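PDB 5XNR: AlyQ from Persicobacter sp. CCB-QB2, which is a multidomain alginate lyase that probably cleaves alginate by beta-elimination and carries a family 32 carbohydrate-binding module beside its catalytic domain. Local coordinates for residues I163-G168 with V211-R216. Numbering follows the deposited sequence.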
# COMPACT_ATOMS: atom_id res chain seq x y z
N ILE A 163 -11.57 -20.41 0.97
CA ILE A 163 -10.69 -19.95 -0.08
C ILE A 163 -10.59 -21.00 -1.20
O ILE A 163 -10.69 -22.22 -0.96
CB ILE A 163 -9.31 -19.60 0.49
CG1 ILE A 163 -8.55 -18.65 -0.44
CG2 ILE A 163 -8.49 -20.86 0.79
CD1 ILE A 163 -7.43 -17.90 0.26
N THR A 164 -10.42 -20.48 -2.42
CA THR A 164 -10.09 -21.27 -3.58
C THR A 164 -8.73 -20.80 -4.10
O THR A 164 -8.51 -19.63 -4.31
CB THR A 164 -11.19 -21.19 -4.65
OG1 THR A 164 -12.41 -21.71 -4.12
CG2 THR A 164 -10.84 -21.97 -5.90
N TYR A 165 -7.82 -21.74 -4.29
CA TYR A 165 -6.46 -21.42 -4.63
C TYR A 165 -6.30 -21.60 -6.15
O TYR A 165 -7.12 -22.23 -6.79
CB TYR A 165 -5.48 -22.31 -3.84
CG TYR A 165 -5.38 -22.06 -2.35
CD1 TYR A 165 -4.81 -20.89 -1.86
CD2 TYR A 165 -5.86 -22.98 -1.43
CE1 TYR A 165 -4.73 -20.64 -0.50
CE2 TYR A 165 -5.76 -22.76 -0.07
CZ TYR A 165 -5.21 -21.58 0.40
OH TYR A 165 -5.12 -21.34 1.75
N PRO A 166 -5.20 -21.08 -6.70
CA PRO A 166 -4.82 -21.24 -8.10
C PRO A 166 -4.50 -22.68 -8.54
O PRO A 166 -4.55 -22.95 -9.72
CB PRO A 166 -3.53 -20.43 -8.23
CG PRO A 166 -3.74 -19.31 -7.24
CD PRO A 166 -4.35 -20.06 -6.07
N ASP A 167 -4.14 -23.54 -7.60
CA ASP A 167 -3.83 -24.94 -7.86
C ASP A 167 -5.13 -25.77 -7.89
O ASP A 167 -5.09 -26.98 -8.05
CB ASP A 167 -2.82 -25.47 -6.84
CG ASP A 167 -3.36 -25.74 -5.44
OD1 ASP A 167 -4.60 -25.62 -5.23
OD2 ASP A 167 -2.53 -26.09 -4.56
N GLY A 168 -6.28 -25.13 -7.75
CA GLY A 168 -7.56 -25.81 -7.90
C GLY A 168 -8.09 -26.33 -6.58
O GLY A 168 -9.26 -26.70 -6.53
N VAL A 211 -7.62 -17.95 -13.08
CA VAL A 211 -6.86 -18.39 -11.94
C VAL A 211 -7.27 -17.52 -10.75
O VAL A 211 -7.19 -16.29 -10.88
CB VAL A 211 -5.35 -18.27 -12.24
CG1 VAL A 211 -4.48 -18.80 -11.12
CG2 VAL A 211 -4.97 -18.98 -13.53
N ARG A 212 -7.67 -18.12 -9.63
CA ARG A 212 -8.07 -17.31 -8.48
C ARG A 212 -7.31 -17.69 -7.21
O ARG A 212 -7.04 -18.84 -6.95
CB ARG A 212 -9.58 -17.42 -8.24
CG ARG A 212 -10.07 -18.76 -7.70
CD ARG A 212 -11.14 -19.39 -8.58
NE ARG A 212 -12.37 -18.62 -8.72
CZ ARG A 212 -13.17 -18.63 -9.78
NH1 ARG A 212 -13.05 -19.56 -10.71
NH2 ARG A 212 -14.07 -17.68 -9.94
N SER A 213 -7.00 -16.69 -6.42
CA SER A 213 -6.85 -16.88 -5.00
C SER A 213 -7.86 -15.98 -4.28
O SER A 213 -7.61 -14.80 -4.13
CB SER A 213 -5.45 -16.62 -4.55
OG SER A 213 -5.32 -16.84 -3.15
N GLU A 214 -9.01 -16.51 -3.85
CA GLU A 214 -10.11 -15.62 -3.41
C GLU A 214 -11.09 -16.32 -2.46
O GLU A 214 -11.27 -17.54 -2.51
CB GLU A 214 -10.80 -15.06 -4.66
CG GLU A 214 -11.86 -15.95 -5.27
CD GLU A 214 -12.65 -15.32 -6.42
OE1 GLU A 214 -12.86 -14.07 -6.43
OE2 GLU A 214 -13.06 -16.09 -7.30
N LEU A 215 -11.75 -15.52 -1.63
CA LEU A 215 -12.71 -16.00 -0.59
C LEU A 215 -14.13 -16.09 -1.15
O LEU A 215 -14.54 -15.21 -1.87
CB LEU A 215 -12.71 -15.04 0.59
CG LEU A 215 -11.36 -14.85 1.30
CD1 LEU A 215 -11.45 -13.76 2.36
CD2 LEU A 215 -10.89 -16.17 1.91
N ARG A 216 -14.87 -17.15 -0.82
CA ARG A 216 -16.29 -17.22 -1.12
C ARG A 216 -17.07 -17.15 0.21
O ARG A 216 -16.79 -17.86 1.18
CB ARG A 216 -16.57 -18.48 -1.94
CG ARG A 216 -17.99 -18.60 -2.49
CD ARG A 216 -18.82 -19.71 -1.87
NE ARG A 216 -20.03 -20.09 -2.61
CZ ARG A 216 -21.28 -19.77 -2.26
NH1 ARG A 216 -21.55 -18.96 -1.24
NH2 ARG A 216 -22.27 -20.28 -2.95
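Ile163 and Thr164 pair with Leu215 and Glu214 as antiparallel strands in the alginate lyase domain, where strand 161-164 lies along strand 211-217. Thr164 N donates to Glu214 O at 3.1 Å, and Glu214 N returns a bond to Thr164 O at 3.2 Å. Pairing stops at Pro166, whose nitrogen has no hydrogen to offer Arg212 O. Pro166 is the second residue of the type I turn Tyr165-Gly168, a position that suits proline (phi -64°), and its CB packs tightly on Val211 CG1 at 3.5 Å. The domain is a beta-jelly roll, and Arg212 to Arg216 match the R-S/T-E-L-R motif of family 7 alginate lyases, whose polar side chains in relatives line the substrate cleft. On the inner face Leu215 CD2 meets Ile163 CB at 4.0 Å, branched apolar chains suited to covering Phe194 of the facing sheet. Small Ser213 fits beside them, its OG bonded to Tyr182 O. On the other face, with OG1 beside the backbone N (chi1 -62°), Thr164 CG2 lies anti to it and touches Arg212 CD at 3.7 Å. Glu214 OE2 lies in the Arg212 guanidinium plane, and NE (3.0 Å) and NH2 both point to it side-on; Tyr361 adds a cation-pi contact. An alanine replacing Arg212 would probably deprive Glu214 of this salt bridge and Thr164 CG2 of its CG/CD packing.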